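PDB 6SKY: Serine/threonine-protein kinase Tel1 from Chaetomium thermophilum, which probably phosphorylates serine and threonine residues in [ST]-Q motifs, acting as a kinase that senses DNA damage and activates checkpoint signalling. Local coordinates for residues A[1674-1682]-A[1693-1701]; A[1770-1780]-A[1801-1809]. All coordinates share one frame; numbering follows the deposited sequence.

Contact 1: A[1674-1682]-A[1693-1701]; sequences LLNLIKSLT and AEAALRTIV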
loop_
_atom_site.group_PDB
_atom_site.type_symbol
_atom_site.label_atom_id
_atom_site.label_comp_id
_atom_site.label_asym_id
_atom_site.label_seq_id
_atom_site.Cartn_x
_atom_site.Cartn_y
_atom_site.Cartn_z
ATOM N N LEU A 1674 -49.830 37.229 2.064
ATOM C CA LEU A 1674 -50.841 37.435 3.092
ATOM C C LEU A 1674 -52.238 37.154 2.564
ATOM O O LEU A 1674 -53.076 36.611 3.287
ATOM C CB LEU A 1674 -50.759 38.849 3.642
ATOM C CG LEU A 1674 -49.784 39.008 4.790
ATOM C CD1 LEU A 1674 -49.917 40.380 5.357
ATOM C CD2 LEU A 1674 -50.069 37.972 5.833
ATOM N N LEU A 1675 -52.513 37.508 1.312
ATOM C CA LEU A 1675 -53.829 37.232 0.758
ATOM C C LEU A 1675 -54.078 35.741 0.638
ATOM O O LEU A 1675 -55.188 35.279 0.898
ATOM C CB LEU A 1675 -53.993 37.912 -0.594
ATOM C CG LEU A 1675 -54.179 39.419 -0.492
ATOM C CD1 LEU A 1675 -54.436 40.003 -1.849
ATOM C CD2 LEU A 1675 -55.311 39.726 0.444
ATOM N N ASN A 1676 -53.067 34.965 0.255
ATOM C CA ASN A 1676 -53.247 33.519 0.212
ATOM C C ASN A 1676 -53.420 32.943 1.606
ATOM O O ASN A 1676 -54.240 32.042 1.813
ATOM C CB ASN A 1676 -52.069 32.860 -0.491
ATOM C CG ASN A 1676 -52.092 33.080 -1.972
ATOM O OD1 ASN A 1676 -52.898 33.845 -2.477
ATOM N ND2 ASN A 1676 -51.204 32.411 -2.681
ATOM N N LEU A 1677 -52.666 33.452 2.580
ATOM C CA LEU A 1677 -52.827 32.970 3.945
ATOM C C LEU A 1677 -54.220 33.263 4.476
ATOM O O LEU A 1677 -54.795 32.450 5.203
ATOM C CB LEU A 1677 -51.779 33.594 4.853
ATOM C CG LEU A 1677 -50.436 32.893 4.920
ATOM C CD1 LEU A 1677 -49.599 33.555 5.963
ATOM C CD2 LEU A 1677 -50.639 31.454 5.252
ATOM N N ILE A 1678 -54.777 34.420 4.132
ATOM C CA ILE A 1678 -56.105 34.776 4.616
ATOM C C ILE A 1678 -57.179 34.016 3.857
ATOM O O ILE A 1678 -58.178 33.592 4.438
ATOM C CB ILE A 1678 -56.309 36.295 4.520
ATOM C CG1 ILE A 1678 -55.418 37.010 5.528
ATOM C CG2 ILE A 1678 -57.740 36.653 4.770
ATOM C CD1 ILE A 1678 -55.415 38.497 5.376
ATOM N N LYS A 1679 -56.990 33.817 2.556
ATOM C CA LYS A 1679 -57.957 33.069 1.769
ATOM C C LYS A 1679 -58.052 31.627 2.231
ATOM O O LYS A 1679 -59.144 31.054 2.266
ATOM C CB LYS A 1679 -57.582 33.122 0.294
ATOM C CG LYS A 1679 -58.490 32.318 -0.587
ATOM C CD LYS A 1679 -57.902 32.161 -1.966
ATOM C CE LYS A 1679 -56.646 31.327 -1.924
ATOM N NZ LYS A 1679 -56.027 31.205 -3.265
ATOM N N SER A 1680 -56.923 31.015 2.590
ATOM C CA SER A 1680 -56.977 29.636 3.050
ATOM C C SER A 1680 -57.763 29.481 4.343
ATOM O O SER A 1680 -58.122 28.355 4.695
ATOM C CB SER A 1680 -55.572 29.087 3.243
ATOM O OG SER A 1680 -55.050 29.484 4.493
ATOM N N LEU A 1681 -58.041 30.572 5.051
ATOM C CA LEU A 1681 -58.813 30.507 6.282
ATOM C C LEU A 1681 -60.311 30.445 6.037
ATOM O O LEU A 1681 -61.054 30.049 6.937
ATOM C CB LEU A 1681 -58.504 31.716 7.154
ATOM C CG LEU A 1681 -57.687 31.467 8.403
ATOM C CD1 LEU A 1681 -56.477 30.650 8.059
ATOM C CD2 LEU A 1681 -57.290 32.793 8.990
ATOM N N THR A 1682 -60.771 30.837 4.851
ATOM C CA THR A 1682 -62.198 30.783 4.565
ATOM C C THR A 1682 -62.674 29.347 4.411
ATOM O O THR A 1682 -63.771 29.000 4.857
ATOM C CB THR A 1682 -62.513 31.582 3.305
ATOM O OG1 THR A 1682 -61.742 31.076 2.215
ATOM C CG2 THR A 1682 -62.178 33.032 3.506
ATOM N N ALA A 1693 -61.946 35.853 8.405
ATOM C CA ALA A 1693 -61.265 35.902 7.119
ATOM C C ALA A 1693 -62.113 36.591 6.058
ATOM O O ALA A 1693 -61.593 37.377 5.260
ATOM C CB ALA A 1693 -60.893 34.493 6.675
ATOM N N GLU A 1694 -63.415 36.314 6.028
ATOM C CA GLU A 1694 -64.278 36.976 5.057
ATOM C C GLU A 1694 -64.392 38.467 5.343
ATOM O O GLU A 1694 -64.428 39.280 4.413
ATOM C CB GLU A 1694 -65.650 36.311 5.045
ATOM C CG GLU A 1694 -65.652 34.958 4.377
ATOM C CD GLU A 1694 -66.927 34.166 4.613
ATOM O OE1 GLU A 1694 -67.126 33.151 3.918
ATOM O OE2 GLU A 1694 -67.722 34.549 5.492
ATOM N N ALA A 1695 -64.423 38.851 6.618
ATOM C CA ALA A 1695 -64.436 40.268 6.957
ATOM C C ALA A 1695 -63.165 40.957 6.480
ATOM O O ALA A 1695 -63.214 42.039 5.876
ATOM C CB ALA A 1695 -64.606 40.439 8.462
ATOM N N ALA A 1696 -62.011 40.343 6.754
ATOM C CA ALA A 1696 -60.740 40.907 6.319
ATOM C C ALA A 1696 -60.692 41.058 4.809
ATOM O O ALA A 1696 -60.279 42.099 4.292
ATOM C CB ALA A 1696 -59.591 40.034 6.805
ATOM N N LEU A 1697 -61.099 40.023 4.080
ATOM C CA LEU A 1697 -61.040 40.098 2.627
ATOM C C LEU A 1697 -61.990 41.155 2.086
ATOM O O LEU A 1697 -61.661 41.845 1.115
ATOM C CB LEU A 1697 -61.346 38.739 2.012
ATOM C CG LEU A 1697 -60.227 37.709 2.101
ATOM C CD1 LEU A 1697 -60.661 36.407 1.472
ATOM C CD2 LEU A 1697 -58.983 38.235 1.431
ATOM N N ARG A 1698 -63.170 41.304 2.691
ATOM C CA ARG A 1698 -64.087 42.346 2.241
ATOM C C ARG A 1698 -63.472 43.722 2.432
ATOM O O ARG A 1698 -63.470 44.544 1.509
ATOM C CB ARG A 1698 -65.422 42.240 2.976
ATOM C CG ARG A 1698 -66.449 41.389 2.254
ATOM C CD ARG A 1698 -67.817 41.433 2.912
ATOM N NE ARG A 1698 -68.093 40.250 3.715
ATOM C CZ ARG A 1698 -68.089 40.232 5.039
ATOM N NH1 ARG A 1698 -67.829 41.338 5.717
ATOM N NH2 ARG A 1698 -68.348 39.111 5.688
ATOM N N THR A 1699 -62.915 43.981 3.617
ATOM C CA THR A 1699 -62.260 45.265 3.854
ATOM C C THR A 1699 -61.151 45.519 2.841
ATOM O O THR A 1699 -61.098 46.585 2.218
ATOM C CB THR A 1699 -61.694 45.318 5.266
ATOM O OG1 THR A 1699 -62.754 45.147 6.209
ATOM C CG2 THR A 1699 -61.026 46.645 5.508
ATOM N N ILE A 1700 -60.258 44.545 2.661
ATOM C CA ILE A 1700 -59.106 44.738 1.785
ATOM C C ILE A 1700 -59.555 45.004 0.358
ATOM O O ILE A 1700 -59.129 45.978 -0.269
ATOM C CB ILE A 1700 -58.166 43.524 1.854
ATOM C CG1 ILE A 1700 -57.449 43.480 3.194
ATOM C CG2 ILE A 1700 -57.167 43.569 0.731
ATOM C CD1 ILE A 1700 -56.719 42.200 3.425
ATOM N N VAL A 1701 -60.415 44.143 -0.186
ATOM C CA VAL A 1701 -60.767 44.274 -1.594
ATOM C C VAL A 1701 -61.580 45.538 -1.832
ATOM O O VAL A 1701 -61.418 46.206 -2.858
ATOM C CB VAL A 1701 -61.504 43.022 -2.088
ATOM C CG1 VAL A 1701 -61.922 43.195 -3.530
ATOM C CG2 VAL A 1701 -60.616 41.808 -1.950
#
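I1678 and L1697 interlock at the middle of a buried, apolar helix-helix contact between two helices that follow each other in the chain, 1670-1684 and 1687-1706. The pair forms a helical hairpin. The axes of the two short segments come within 8.9 Å and run at 138°, nearer antiparallel than parallel. The backbones are close at the turn end, where T1682 lies beside A1693, and lie further apart toward L1675 and I1700.

The packing is knobs-into-holes from both helices. I1678 sits among A1693, A1696, L1697 and I1700. L1697 in turn sits among L1675, I1678, K1679 and T1682. The two side chains pass each other in opposite directions, and I1678 CG2 lies 3.8 Å from L1697 CG. That CG2 branch is anti to the backbone N, while CG1 stands beside the N (chi1 -69°) and carries CD1 toward I1700. L1675 reaches across with one methyl: its CD2 meets L1697 CD2 and, also at 4.1 Å, I1700 CD1.

Helix pairs packed side by side in this way are consistent with the alpha solenoid described for this protein. Near the turn A1693 is small, which probably allows the close approach of the backbones (T1682 CA to A1693 CA 5.8 Å). A1693 CB lies 3.6 Å from I1678 O and 3.7 Å from L1681 CB. T1682 adds its methyl, with CG2 3.7 Å from A1693 CB and a looser touch on E1694 CG. The hydroxyl is turned back to its own helix, where OG1 bonds K1679 O in the carbonyl plane; T1682 N bonds the same oxygen. Neighbouring helices extend the core. L1675 also packs on A1715 and C1716 of helix 1710-1719, and K1679 NZ bonds S1719 O there.

Contact 2: A[1770-1780]-A[1801-1809]; sequences LALSAPKIVTL and VVHLVLAYQ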
loop_
_atom_site.group_PDB
_atom_site.type_symbol
_atom_site.label_atom_id
_atom_site.label_comp_id
_atom_site.label_asym_id
_atom_site.label_seq_id
_atom_site.Cartn_x
_atom_site.Cartn_y
_atom_site.Cartn_z
ATOM N N LEU A 1770 -46.098 45.057 15.459
ATOM C CA LEU A 1770 -45.583 45.603 14.207
ATOM C C LEU A 1770 -46.712 46.069 13.301
ATOM O O LEU A 1770 -46.654 47.168 12.742
ATOM C CB LEU A 1770 -44.729 44.559 13.492
ATOM C CG LEU A 1770 -43.356 44.272 14.081
ATOM C CD1 LEU A 1770 -42.695 43.149 13.324
ATOM C CD2 LEU A 1770 -42.513 45.518 14.021
ATOM N N ALA A 1771 -47.746 45.246 13.139
ATOM C CA ALA A 1771 -48.824 45.586 12.221
ATOM C C ALA A 1771 -49.613 46.799 12.689
ATOM O O ALA A 1771 -50.187 47.512 11.862
ATOM C CB ALA A 1771 -49.755 44.391 12.040
ATOM N N LEU A 1772 -49.662 47.051 13.998
ATOM C CA LEU A 1772 -50.374 48.226 14.480
ATOM C C LEU A 1772 -49.652 49.520 14.143
ATOM O O LEU A 1772 -50.286 50.576 14.108
ATOM C CB LEU A 1772 -50.586 48.140 15.989
ATOM C CG LEU A 1772 -51.658 47.173 16.486
ATOM C CD1 LEU A 1772 -51.700 47.176 17.993
ATOM C CD2 LEU A 1772 -53.013 47.519 15.911
ATOM N N SER A 1773 -48.352 49.462 13.884
ATOM C CA SER A 1773 -47.561 50.653 13.621
ATOM C C SER A 1773 -47.675 51.153 12.187
ATOM O O SER A 1773 -46.988 52.114 11.833
ATOM C CB SER A 1773 -46.092 50.381 13.947
ATOM O OG SER A 1773 -45.567 49.381 13.095
ATOM N N ALA A 1774 -48.512 50.536 11.357
ATOM C CA ALA A 1774 -48.657 50.926 9.953
ATOM C C ALA A 1774 -50.123 50.875 9.560
ATOM O O ALA A 1774 -50.571 49.944 8.884
ATOM C CB ALA A 1774 -47.818 50.027 9.045
ATOM N N PRO A 1775 -50.908 51.879 9.957
ATOM C CA PRO A 1775 -52.342 51.845 9.649
ATOM C C PRO A 1775 -52.662 52.143 8.200
ATOM O O PRO A 1775 -53.747 51.775 7.738
ATOM C CB PRO A 1775 -52.928 52.920 10.575
ATOM C CG PRO A 1775 -51.837 53.256 11.547
ATOM C CD PRO A 1775 -50.565 53.024 10.810
ATOM N N LYS A 1776 -51.764 52.797 7.467
ATOM C CA LYS A 1776 -52.070 53.196 6.101
ATOM C C LYS A 1776 -52.083 52.021 5.133
ATOM O O LYS A 1776 -52.609 52.160 4.025
ATOM C CB LYS A 1776 -51.063 54.237 5.627
ATOM C CG LYS A 1776 -51.054 55.504 6.450
ATOM C CD LYS A 1776 -52.283 56.339 6.173
ATOM C CE LYS A 1776 -52.136 57.736 6.750
ATOM N NZ LYS A 1776 -53.228 58.634 6.286
ATOM N N ILE A 1777 -51.506 50.887 5.508
ATOM C CA ILE A 1777 -51.550 49.685 4.685
ATOM C C ILE A 1777 -52.801 48.910 5.062
ATOM O O ILE A 1777 -52.937 48.453 6.200
ATOM C CB ILE A 1777 -50.297 48.825 4.882
ATOM C CG1 ILE A 1777 -49.040 49.650 4.669
ATOM C CG2 ILE A 1777 -50.294 47.663 3.918
ATOM C CD1 ILE A 1777 -47.806 48.840 4.833
ATOM N N VAL A 1778 -53.720 48.756 4.108
ATOM C CA VAL A 1778 -54.977 48.100 4.427
ATOM C C VAL A 1778 -54.783 46.618 4.700
ATOM O O VAL A 1778 -55.624 46.004 5.361
ATOM C CB VAL A 1778 -56.000 48.322 3.301
ATOM C CG1 VAL A 1778 -55.681 47.450 2.131
ATOM C CG2 VAL A 1778 -57.404 48.053 3.796
ATOM N N THR A 1779 -53.687 46.024 4.232
ATOM C CA THR A 1779 -53.481 44.600 4.453
ATOM C C THR A 1779 -52.957 44.309 5.851
ATOM O O THR A 1779 -53.158 43.205 6.361
ATOM C CB THR A 1779 -52.524 44.038 3.409
ATOM O OG1 THR A 1779 -52.761 44.686 2.156
ATOM C CG2 THR A 1779 -52.755 42.558 3.232
ATOM N N LEU A 1780 -52.289 45.267 6.480
ATOM C CA LEU A 1780 -51.831 45.097 7.848
ATOM C C LEU A 1780 -52.839 45.587 8.864
ATOM O O LEU A 1780 -52.704 45.280 10.051
ATOM C CB LEU A 1780 -50.521 45.848 8.079
ATOM C CG LEU A 1780 -49.228 45.379 7.429
ATOM C CD1 LEU A 1780 -48.185 46.429 7.663
ATOM C CD2 LEU A 1780 -48.789 44.063 8.009
ATOM N N VAL A 1801 -45.416 40.047 7.330
ATOM C CA VAL A 1801 -45.695 41.241 8.114
ATOM C C VAL A 1801 -44.430 42.058 8.301
ATOM O O VAL A 1801 -44.429 43.282 8.115
ATOM C CB VAL A 1801 -46.320 40.857 9.464
ATOM C CG1 VAL A 1801 -46.522 42.078 10.311
ATOM C CG2 VAL A 1801 -47.629 40.156 9.250
ATOM N N VAL A 1802 -43.334 41.401 8.686
ATOM C CA VAL A 1802 -42.078 42.118 8.884
ATOM C C VAL A 1802 -41.666 42.833 7.608
ATOM O O VAL A 1802 -41.286 44.008 7.628
ATOM C CB VAL A 1802 -40.983 41.156 9.363
ATOM C CG1 VAL A 1802 -39.658 41.840 9.329
ATOM C CG2 VAL A 1802 -41.277 40.689 10.748
ATOM N N HIS A 1803 -41.751 42.141 6.471
ATOM C CA HIS A 1803 -41.354 42.759 5.217
ATOM C C HIS A 1803 -42.259 43.925 4.857
ATOM O O HIS A 1803 -41.777 44.961 4.398
ATOM C CB HIS A 1803 -41.351 41.733 4.094
ATOM C CG HIS A 1803 -41.133 42.330 2.742
ATOM N ND1 HIS A 1803 -41.980 42.107 1.684
ATOM C CD2 HIS A 1803 -40.167 43.153 2.281
ATOM C CE1 HIS A 1803 -41.547 42.764 0.627
ATOM N NE2 HIS A 1803 -40.446 43.407 0.963
ATOM N N LEU A 1804 -43.572 43.780 5.037
ATOM C CA LEU A 1804 -44.480 44.865 4.683
ATOM C C LEU A 1804 -44.211 46.107 5.517
ATOM O O LEU A 1804 -44.197 47.224 4.991
ATOM C CB LEU A 1804 -45.927 44.419 4.848
ATOM C CG LEU A 1804 -46.513 43.597 3.711
ATOM C CD1 LEU A 1804 -47.832 43.029 4.123
ATOM C CD2 LEU A 1804 -46.692 44.460 2.503
ATOM N N VAL A 1805 -43.957 45.933 6.811
ATOM C CA VAL A 1805 -43.680 47.089 7.657
ATOM C C VAL A 1805 -42.361 47.744 7.266
ATOM O O VAL A 1805 -42.276 48.974 7.128
ATOM C CB VAL A 1805 -43.686 46.677 9.134
ATOM C CG1 VAL A 1805 -43.170 47.799 9.985
ATOM C CG2 VAL A 1805 -45.074 46.303 9.547
ATOM N N LEU A 1806 -41.305 46.941 7.103
ATOM C CA LEU A 1806 -40.004 47.506 6.771
ATOM C C LEU A 1806 -40.034 48.201 5.422
ATOM O O LEU A 1806 -39.391 49.237 5.239
ATOM C CB LEU A 1806 -38.938 46.419 6.778
ATOM C CG LEU A 1806 -38.542 45.786 8.103
ATOM C CD1 LEU A 1806 -37.535 44.709 7.851
ATOM C CD2 LEU A 1806 -37.969 46.806 9.019
ATOM N N ALA A 1807 -40.772 47.651 4.463
ATOM C CA ALA A 1807 -40.857 48.270 3.152
ATOM C C ALA A 1807 -41.700 49.528 3.184
ATOM O O ALA A 1807 -41.438 50.464 2.424
ATOM C CB ALA A 1807 -41.432 47.285 2.143
ATOM N N TYR A 1808 -42.720 49.567 4.039
ATOM C CA TYR A 1808 -43.538 50.765 4.160
ATOM C C TYR A 1808 -42.732 51.920 4.716
ATOM O O TYR A 1808 -42.660 52.991 4.105
ATOM C CB TYR A 1808 -44.740 50.486 5.048
ATOM C CG TYR A 1808 -45.551 51.706 5.381
ATOM C CD1 TYR A 1808 -46.298 52.346 4.412
ATOM C CD2 TYR A 1808 -45.582 52.208 6.669
ATOM C CE1 TYR A 1808 -47.042 53.453 4.711
ATOM C CE2 TYR A 1808 -46.324 53.317 6.978
ATOM C CZ TYR A 1808 -47.053 53.933 5.995
ATOM O OH TYR A 1808 -47.798 55.043 6.295
ATOM N N GLN A 1809 -42.109 51.729 5.871
ATOM C CA GLN A 1809 -41.399 52.856 6.470
ATOM C C GLN A 1809 -39.941 52.909 6.033
ATOM O O GLN A 1809 -39.035 53.055 6.844
ATOM C CB GLN A 1809 -41.520 52.809 7.984
ATOM C CG GLN A 1809 -41.041 51.552 8.614
ATOM C CD GLN A 1809 -41.505 51.431 10.030
ATOM O OE1 GLN A 1809 -40.732 51.103 10.919
ATOM N NE2 GLN A 1809 -42.778 51.693 10.256
#
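The C-terminal half of helix 1793-1808 packs here against the bend that joins helix 1762-1771 to the short, weakly bonded helix 1778-1781. Two successive type I beta turns, A1771 to A1774 and A1774 to I1777, shape the bend. L1780 fills the middle with both methyls. L1780 CD1 lies 3.6 Å from V1805 CG2, the side chains at about a right angle, and L1780 CD2 lies 3.8 Å from V1801 CG1. L1770 CD1 meets V1802 CG2 at 3.8 Å.

At the other end the Y1808 ring lies among A1774, K1776 and I1777, which all approach it obliquely. With CG anti to the backbone N (chi1 172°), the ring reaches out to the turns. I1777 CD1 lies 3.5 Å from Y1808 CB, and K1776 CG touches Y1808 OH. The hydroxyl is hydrogen-bonded to K1812 NZ. An alanine in place of Y1808 would probably leave A1774 and I1777 without their aromatic partner and K1812 without its hydroxyl mate.

Apolar side chains carry most of the contact, and no hydrogen bond crosses between the segments. A helix packed on the linker between earlier helices suits the stacked helices of an alpha solenoid.

The helices of contact 1 precede those of contact 2 in the sequence. The centres of the two contacts are about 16 Å apart, and they share one apolar core. L1674 joins them from the first helix of contact 1: its CD1 lies 3.6 Å from L1804 CD1. On the second helix, I1700 CD1 meets T1779 CG2 at 4.0 Å. The short helix 1783-1789 also packs on contact 1, through I1786 against L1681 and A1696. The centres of contacts 1 and 2 lie about 42 and 43 Å from the centre of the chain. They are away from the nucleotide pocket and the magnesium site of the kinase domain.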